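Local coordinates for odorant-binding protein 1F (Rattus norvegicus, PDB 3FIQ), which probably binds a wide variety of chemical odorants, as a secreted lipocalin of the nasal epithelium, at residues Asp15-Tyr20 with His148-Asp153; Ile21-Val26 with Lys110-Ile115; Asp95-Phe100 with Gly119-Leu124. One frame throughout, in Å; residues are numbered along the deposited sequence.

Interaction 1: Asp15-Tyr20 with His148-Asp153; sequences DWRTLY and HLVPTD
Tyr20 and His148 supply the aromatic part of this contact. Their rings are nearly parallel, with planes 19° apart, but offset so that little of one ring covers the other. His148 CD2 lies over one face of the tyrosine, 3.5 Å from Tyr20 CE1, while the Tyr20 hydroxyl lies over one face of the imidazole. His148 CG stands anti to the backbone N (chi1 -176°), which brings it to 3.7 Å from Tyr20 CE1.

The backbones meet through one hydrogen bond, Leu149 N to Leu19 O at 3.0 Å. The same oxygen also lies at the imidazole edge, 3.4 Å from His148 CD2. Tyr20 and His148 form an antiparallel non-hydrogen-bonded pair, by which the short strand 147-148 joins strand 14-23, the first strand of the lipocalin barrel. That first strand also carries Trp16, from the Gly-X-Trp signature of the family.

Charge and water dominate further along. Asp153 OD2 and Arg17 NH2 form a long salt bridge of 3.8 Å; the carboxylate oxygen stands off the guanidinium plane, so attraction acts without a pointing N-H. Water 1 is better placed, in plane at the guanidinium edge: it accepts from Arg17 NE and donates to Thr18 O and, at 2.7 Å, to Asp153 OD2. Water 2 accepts from Thr18 N and donates to that same carboxylate oxygen, which two waters therefore grip.

Among apolar groups, Leu19 CD2 and Val150 CG2 touch at 3.6 Å, the two side chains running alongside each other. Thr18 CG2 meets Leu149 CD2 at 3.7 Å, while the threonine hydroxyl is hydrogen-bonded to Ala37 O and Phe39 N, at the start of the neighbouring strand 38-44.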
# COMPACT_ATOMS: atom_id res chain seq x y z
N ASP A 15 -9.61 9.93 -3.58
CA ASP A 15 -9.91 8.66 -2.94
C ASP A 15 -9.20 7.53 -3.67
O ASP A 15 -9.07 7.53 -4.89
CB ASP A 15 -11.41 8.44 -3.03
CG ASP A 15 -12.24 9.36 -2.14
OD1 ASP A 15 -11.76 9.97 -1.19
OD2 ASP A 15 -13.48 9.40 -2.41
N TRP A 16 -8.79 6.53 -2.88
CA TRP A 16 -8.11 5.34 -3.37
C TRP A 16 -8.57 4.21 -2.51
O TRP A 16 -8.98 4.39 -1.37
CB TRP A 16 -6.58 5.44 -3.23
CG TRP A 16 -5.94 6.40 -4.19
CD1 TRP A 16 -5.82 7.72 -3.99
CD2 TRP A 16 -5.40 6.12 -5.48
NE1 TRP A 16 -5.23 8.29 -5.07
CE2 TRP A 16 -4.97 7.32 -6.01
CE3 TRP A 16 -5.19 4.96 -6.22
CZ2 TRP A 16 -4.34 7.43 -7.26
CZ3 TRP A 16 -4.58 5.05 -7.43
CH2 TRP A 16 -4.16 6.26 -7.96
N ARG A 17 -8.49 3.01 -3.05
CA ARG A 17 -8.78 1.80 -2.31
C ARG A 17 -7.69 0.82 -2.54
O ARG A 17 -6.88 0.92 -3.45
CB ARG A 17 -10.09 1.14 -2.85
CG ARG A 17 -10.01 0.64 -4.30
CD ARG A 17 -11.38 0.30 -4.91
NE ARG A 17 -12.03 -0.76 -4.20
CZ ARG A 17 -13.32 -1.07 -4.21
NH1 ARG A 17 -14.19 -0.42 -4.98
NH2 ARG A 17 -13.75 -2.08 -3.43
N THR A 18 -7.61 -0.17 -1.64
CA THR A 18 -6.64 -1.24 -1.79
C THR A 18 -7.27 -2.39 -2.49
O THR A 18 -8.27 -2.97 -2.01
CB THR A 18 -6.14 -1.69 -0.44
OG1 THR A 18 -5.57 -0.61 0.27
CG2 THR A 18 -5.05 -2.79 -0.60
N LEU A 19 -6.62 -2.82 -3.57
CA LEU A 19 -7.07 -4.00 -4.31
C LEU A 19 -6.40 -5.28 -3.88
O LEU A 19 -7.08 -6.28 -3.62
CB LEU A 19 -6.86 -3.80 -5.81
CG LEU A 19 -7.55 -2.59 -6.45
CD1 LEU A 19 -7.43 -2.64 -7.98
CD2 LEU A 19 -8.99 -2.57 -6.09
N TYR A 20 -5.05 -5.28 -3.78
CA TYR A 20 -4.30 -6.44 -3.41
C TYR A 20 -3.16 -6.02 -2.52
O TYR A 20 -2.62 -4.93 -2.66
CB TYR A 20 -3.68 -7.14 -4.64
CG TYR A 20 -4.69 -7.77 -5.58
CD1 TYR A 20 -5.08 -9.09 -5.39
CD2 TYR A 20 -5.22 -7.06 -6.62
CE1 TYR A 20 -6.06 -9.64 -6.23
CE2 TYR A 20 -6.21 -7.60 -7.43
CZ TYR A 20 -6.56 -8.89 -7.28
OH TYR A 20 -7.54 -9.40 -8.12
N HIS A 148 -6.45 -10.48 -1.71
CA HIS A 148 -7.40 -9.68 -2.44
C HIS A 148 -8.30 -9.04 -1.42
O HIS A 148 -9.03 -9.74 -0.72
CB HIS A 148 -8.19 -10.59 -3.32
CG HIS A 148 -9.17 -9.92 -4.22
ND1 HIS A 148 -10.35 -10.53 -4.59
CD2 HIS A 148 -9.13 -8.74 -4.90
CE1 HIS A 148 -11.02 -9.75 -5.41
NE2 HIS A 148 -10.28 -8.66 -5.66
N LEU A 149 -8.26 -7.74 -1.31
CA LEU A 149 -9.00 -7.02 -0.29
C LEU A 149 -10.39 -6.57 -0.72
O LEU A 149 -11.21 -6.19 0.16
CB LEU A 149 -8.21 -5.81 0.25
CG LEU A 149 -7.32 -6.12 1.47
CD1 LEU A 149 -6.29 -7.20 1.15
CD2 LEU A 149 -6.65 -4.90 1.98
N VAL A 150 -10.71 -6.55 -2.00
CA VAL A 150 -11.97 -5.99 -2.44
C VAL A 150 -13.20 -6.57 -1.76
O VAL A 150 -14.09 -5.81 -1.30
CB VAL A 150 -12.08 -6.05 -3.96
CG1 VAL A 150 -13.48 -5.65 -4.42
CG2 VAL A 150 -11.01 -5.17 -4.58
N PRO A 151 -13.26 -7.90 -1.61
CA PRO A 151 -14.50 -8.46 -1.04
C PRO A 151 -14.79 -8.15 0.40
O PRO A 151 -15.93 -8.21 0.84
CB PRO A 151 -14.29 -9.97 -1.17
CG PRO A 151 -13.28 -10.11 -2.25
CD PRO A 151 -12.35 -8.98 -2.06
N THR A 152 -13.78 -7.74 1.13
CA THR A 152 -13.93 -7.32 2.54
C THR A 152 -13.77 -5.82 2.76
O THR A 152 -13.67 -5.36 3.90
CB THR A 152 -12.96 -8.07 3.45
OG1 THR A 152 -11.61 -7.91 3.05
CG2 THR A 152 -13.23 -9.56 3.43
N ASP A 153 -13.72 -5.03 1.69
CA ASP A 153 -13.55 -3.59 1.82
C ASP A 153 -14.90 -2.97 2.01
O ASP A 153 -15.69 -2.77 1.05
CB ASP A 153 -12.89 -3.06 0.56
CG ASP A 153 -12.63 -1.53 0.63
OD1 ASP A 153 -13.17 -0.91 1.55
OD2 ASP A 153 -11.98 -0.99 -0.26
O HOH W 1 -10.97 -2.51 -2.21
O HOH W 2 -9.47 -0.04 0.54

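Interaction 2: Ile21-Val26 with Lys110-Ile115; sequences IVADNV and KETNVI
Asp24 and Asn113 hold each other twice. Asp24 OD1 accepts from Asn113 N at 2.9 Å, met on the syn side and 33° out of the carboxylate plane, while Asp24 N donates to Asn113 O over a longer 3.2 Å. Asp24 CG stands between the backbone N and the carbonyl carbon (chi1 57°), and the end of the side chain, OD1, lies beside Asn113 N. The second carboxylate oxygen, Asp24 OD2, takes a bond from water 3, which also donates to Glu111 O and accepts from Asn113 ND2. An alanine here would probably leave Asn113 N without its acceptor and water 3 less firmly held.

Next along, Val22 and Ile115 form a hydrogen-bonded antiparallel pair: Val22 N to Ile115 O is 2.8 Å and Ile115 N to Val22 O 2.9 Å.

Packing follows the two faces of the sheet. On one, Val22 CG1 lies 3.9 Å from Ile115 CB, and Ile115 also touches Leu132 and Leu135 of helix 126-138. On the other, Ala23 CB comes to 4.0 Å from Val114 CG2, and Ile21 CG2 to 3.6 Å from Val114 CG1. In the curled antiparallel sheet this is the pairing by which the first strand, 14-23, meets strand 111-119 and closes the lipocalin barrel.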
# COMPACT_ATOMS: atom_id res chain seq x y z
N ILE A 21 -2.76 -6.92 -1.61
CA ILE A 21 -1.50 -6.75 -0.90
C ILE A 21 -0.78 -8.07 -0.92
O ILE A 21 -1.37 -9.09 -0.63
CB ILE A 21 -1.70 -6.34 0.58
CG1 ILE A 21 -2.63 -5.17 0.74
CG2 ILE A 21 -0.40 -6.05 1.25
CD1 ILE A 21 -2.97 -4.82 2.19
N VAL A 22 0.54 -8.09 -1.19
CA VAL A 22 1.29 -9.33 -1.07
C VAL A 22 2.53 -9.05 -0.23
O VAL A 22 3.10 -7.97 -0.30
CB VAL A 22 1.61 -9.89 -2.40
CG1 VAL A 22 2.50 -9.04 -3.15
CG2 VAL A 22 2.18 -11.34 -2.27
N ALA A 23 2.92 -9.97 0.64
CA ALA A 23 4.04 -9.69 1.54
C ALA A 23 4.77 -11.00 1.86
O ALA A 23 4.19 -12.05 1.70
CB ALA A 23 3.60 -9.05 2.82
N ASP A 24 6.04 -10.93 2.26
CA ASP A 24 6.75 -12.15 2.58
C ASP A 24 6.51 -12.70 3.96
O ASP A 24 6.88 -13.85 4.20
CB ASP A 24 8.27 -11.99 2.35
CG ASP A 24 8.88 -10.89 3.08
OD1 ASP A 24 8.19 -10.10 3.72
OD2 ASP A 24 10.13 -10.73 2.94
N ASN A 25 5.87 -11.95 4.85
CA ASN A 25 5.41 -12.40 6.17
C ASN A 25 3.87 -12.31 6.11
O ASN A 25 3.27 -11.24 6.25
CB ASN A 25 5.98 -11.55 7.30
CG ASN A 25 7.45 -11.77 7.53
OD1 ASN A 25 8.25 -10.80 7.64
ND2 ASN A 25 7.86 -13.04 7.54
N VAL A 26 3.19 -13.42 5.86
CA VAL A 26 1.77 -13.34 5.52
C VAL A 26 0.91 -12.84 6.66
O VAL A 26 -0.13 -12.22 6.42
CB VAL A 26 1.20 -14.70 4.97
CG1 VAL A 26 1.16 -15.70 6.00
CG2 VAL A 26 -0.13 -14.50 4.31
N LYS A 110 11.54 -7.28 13.00
CA LYS A 110 11.21 -8.18 11.92
C LYS A 110 10.97 -7.32 10.67
O LYS A 110 10.21 -6.35 10.68
CB LYS A 110 9.98 -8.99 12.24
CG LYS A 110 9.58 -10.00 11.17
CD LYS A 110 8.24 -10.67 11.48
CE LYS A 110 8.39 -11.97 12.22
NZ LYS A 110 7.34 -12.97 11.74
N GLU A 111 11.60 -7.70 9.59
CA GLU A 111 11.42 -6.99 8.31
C GLU A 111 10.48 -7.70 7.41
O GLU A 111 10.61 -8.91 7.16
CB GLU A 111 12.77 -6.93 7.59
CG GLU A 111 12.78 -5.96 6.43
CD GLU A 111 14.17 -5.84 5.77
OE1 GLU A 111 15.16 -5.64 6.53
OE2 GLU A 111 14.25 -5.93 4.50
N THR A 112 9.51 -6.95 6.85
CA THR A 112 8.53 -7.45 5.93
C THR A 112 8.57 -6.58 4.67
O THR A 112 8.55 -5.35 4.71
CB THR A 112 7.10 -7.38 6.54
OG1 THR A 112 7.07 -8.05 7.81
CG2 THR A 112 6.03 -8.01 5.64
N ASN A 113 8.68 -7.27 3.55
CA ASN A 113 8.59 -6.68 2.21
C ASN A 113 7.18 -6.82 1.67
O ASN A 113 6.66 -7.90 1.64
CB ASN A 113 9.63 -7.33 1.29
CG ASN A 113 11.01 -6.68 1.47
OD1 ASN A 113 11.37 -5.79 0.75
ND2 ASN A 113 11.73 -7.09 2.49
N VAL A 114 6.62 -5.73 1.15
CA VAL A 114 5.21 -5.64 0.78
C VAL A 114 5.06 -4.98 -0.58
O VAL A 114 5.76 -4.03 -0.91
CB VAL A 114 4.47 -4.77 1.80
CG1 VAL A 114 2.95 -4.74 1.49
CG2 VAL A 114 4.69 -5.22 3.25
N ILE A 115 4.17 -5.50 -1.41
CA ILE A 115 3.66 -4.81 -2.56
C ILE A 115 2.19 -4.59 -2.31
O ILE A 115 1.47 -5.52 -1.98
CB ILE A 115 3.94 -5.48 -3.91
CG1 ILE A 115 5.43 -5.60 -4.07
CG2 ILE A 115 3.25 -4.66 -5.07
CD1 ILE A 115 5.80 -6.52 -5.33
O HOH W 3 11.51 -9.25 4.57

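Interaction 3: Asp95-Phe100 with Gly119-Leu124; sequences DDIIFF and GKREDL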
# COMPACT_ATOMS: atom_id res chain seq x y z
N ASP A 95 -3.06 6.12 -14.41
CA ASP A 95 -3.95 7.12 -13.82
C ASP A 95 -4.84 6.52 -12.73
O ASP A 95 -5.24 7.24 -11.81
CB ASP A 95 -4.78 7.87 -14.87
CG ASP A 95 -5.74 6.97 -15.58
OD1 ASP A 95 -5.26 6.15 -16.37
OD2 ASP A 95 -6.97 7.09 -15.34
N ASP A 96 -5.14 5.22 -12.81
CA ASP A 96 -6.09 4.65 -11.85
C ASP A 96 -5.58 3.47 -11.02
O ASP A 96 -6.33 2.93 -10.23
CB ASP A 96 -7.44 4.32 -12.50
CG ASP A 96 -7.30 3.37 -13.62
OD1 ASP A 96 -6.22 2.79 -13.73
OD2 ASP A 96 -8.25 3.19 -14.39
N ILE A 97 -4.29 3.16 -11.11
CA ILE A 97 -3.66 2.06 -10.38
C ILE A 97 -2.25 2.50 -10.00
O ILE A 97 -1.53 2.99 -10.84
CB ILE A 97 -3.60 0.77 -11.22
CG1 ILE A 97 -5.01 0.26 -11.57
CG2 ILE A 97 -2.73 -0.24 -10.53
CD1 ILE A 97 -5.76 -0.28 -10.38
N ILE A 98 -1.85 2.28 -8.75
CA ILE A 98 -0.49 2.45 -8.26
C ILE A 98 -0.05 1.20 -7.58
O ILE A 98 -0.78 0.67 -6.74
CB ILE A 98 -0.36 3.64 -7.31
CG1 ILE A 98 -0.72 4.91 -8.08
CG2 ILE A 98 1.07 3.74 -6.75
CD1 ILE A 98 -0.70 6.18 -7.22
N PHE A 99 1.10 0.66 -7.97
CA PHE A 99 1.80 -0.37 -7.20
C PHE A 99 2.86 0.24 -6.28
O PHE A 99 3.78 0.90 -6.78
CB PHE A 99 2.53 -1.35 -8.11
CG PHE A 99 1.66 -2.25 -8.99
CD1 PHE A 99 0.25 -2.15 -9.09
CD2 PHE A 99 2.28 -3.29 -9.65
CE1 PHE A 99 -0.45 -2.99 -9.89
CE2 PHE A 99 1.55 -4.13 -10.47
CZ PHE A 99 0.23 -3.98 -10.60
N PHE A 100 2.72 0.14 -4.97
CA PHE A 100 3.68 0.59 -4.00
C PHE A 100 4.49 -0.58 -3.50
O PHE A 100 4.00 -1.66 -3.31
CB PHE A 100 2.99 1.18 -2.75
CG PHE A 100 2.34 2.52 -2.97
CD1 PHE A 100 3.09 3.66 -2.99
CD2 PHE A 100 0.95 2.63 -3.06
CE1 PHE A 100 2.49 4.90 -3.12
CE2 PHE A 100 0.36 3.90 -3.21
CZ PHE A 100 1.17 5.04 -3.23
N GLY A 119 -5.96 1.53 -5.96
CA GLY A 119 -6.76 1.78 -7.15
C GLY A 119 -7.84 2.83 -7.03
O GLY A 119 -8.33 3.07 -5.96
N LYS A 120 -8.24 3.35 -8.19
CA LYS A 120 -9.46 4.17 -8.34
C LYS A 120 -10.51 3.41 -9.06
O LYS A 120 -11.48 3.98 -9.53
CB LYS A 120 -9.18 5.49 -9.01
CG LYS A 120 -8.26 6.41 -8.24
CD LYS A 120 -8.05 7.74 -8.91
CE LYS A 120 -7.36 8.72 -8.02
NZ LYS A 120 -8.13 9.35 -6.88
N ARG A 121 -10.33 2.10 -9.16
CA ARG A 121 -11.31 1.19 -9.74
C ARG A 121 -11.26 -0.14 -8.92
O ARG A 121 -10.33 -0.33 -8.15
CB ARG A 121 -10.97 0.93 -11.18
CG ARG A 121 -9.58 0.38 -11.40
CD ARG A 121 -9.25 0.33 -12.79
NE ARG A 121 -10.14 -0.58 -13.49
CZ ARG A 121 -10.49 -0.42 -14.76
NH1 ARG A 121 -10.05 0.63 -15.44
NH2 ARG A 121 -11.28 -1.29 -15.32
N GLU A 122 -12.19 -1.07 -9.18
CA GLU A 122 -12.31 -2.23 -8.30
C GLU A 122 -11.43 -3.39 -8.73
O GLU A 122 -11.21 -4.31 -7.95
CB GLU A 122 -13.78 -2.70 -8.19
CG GLU A 122 -14.34 -3.45 -9.34
CD GLU A 122 -15.57 -4.27 -8.94
OE1 GLU A 122 -16.12 -3.98 -7.85
OE2 GLU A 122 -15.96 -5.17 -9.72
N ASP A 123 -10.96 -3.40 -9.96
CA ASP A 123 -10.21 -4.58 -10.46
C ASP A 123 -8.91 -4.25 -11.18
O ASP A 123 -8.81 -3.21 -11.81
CB ASP A 123 -11.06 -5.41 -11.44
CG ASP A 123 -11.79 -4.56 -12.51
OD1 ASP A 123 -11.16 -4.01 -13.47
OD2 ASP A 123 -13.05 -4.50 -12.42
N LEU A 124 -7.95 -5.16 -11.12
CA LEU A 124 -6.87 -5.23 -12.10
C LEU A 124 -7.32 -6.01 -13.31
O LEU A 124 -8.11 -6.99 -13.23
CB LEU A 124 -5.64 -5.94 -11.50
CG LEU A 124 -4.95 -5.18 -10.36
CD1 LEU A 124 -3.71 -6.00 -9.90
CD2 LEU A 124 -4.57 -3.76 -10.80
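Ile97 and Gly119 pair at the open end of a beta hairpin, strands 97-105 and 111-119 of the lipocalin barrel, where the chain leaves the sheet for helix 126-138. Just beyond lies Lys120, which makes a cation-pi contact with Trp16 and a hydrogen bond from NZ to Asp15 O, consistent with the basic residue that packs on the signature tryptophan in this family. Ile97 and Gly119 are a non-hydrogen-bonded antiparallel pair, and the hairpin's backbone bond here runs from Lys120 N to Asp96 O at 2.8 Å. Asp96 O also receives a CA-H...O contact from Gly119 CA. Space is short at the glycine: a CB there would come to 3.3 Å from Ile97 CD1 and would press on Arg121 O as well.

The loop that follows is tied back by charge. Asp96 OD2 lies at the guanidinium edge of Arg121, in its plane, and takes a weak hydrogen bond from Arg121 NH1 at 3.3 Å as part of a salt bridge. The carboxylate and guanidinium planes stand 87° apart. Arg121 NH2 reaches the other way to Asp123 OD1, which makes a three-residue salt-bridge network in which the arginine is shared by two acids and its guanidinium is held at both terminal nitrogens. The aliphatic part of the arginine is used too: Ile97 chi2 (-69°) turns CD1 to where it lies 4.0 Å from Arg121 CG and also meets Leu124.

On the apolar side of the contact, Leu124 CD2 meets Ile97 CD1 at 3.7 Å, the two side chains crossing at a slant, and the same Leu124 CD2 lies near the plane of the Phe99 ring, at its edge, 4.3 Å from Phe99 CE1.

All three contacts belong to one curled antiparallel sheet. Interactions 1 and 2 share strand 14-23 and lie with centres about 17 Å apart; they touch where Leu149 packs on Ile21. Interactions 1 and 3, about 10 Å apart, are tied by Arg17 and Gly119 through the backbone. Interactions 2 and 3 stand on opposite sides of the chain's centre, about 19 Å apart, joined by the neighbouring strands 97-105 and 111-119. The segments of interaction 1 lie near the two ends of the chain and enclose the other two, whose segments alternate. Interaction 2 closes the barrel that, in lipocalins, encloses the ligand; interaction 1 adds the C-terminal segment and interaction 3 ties a hairpin end.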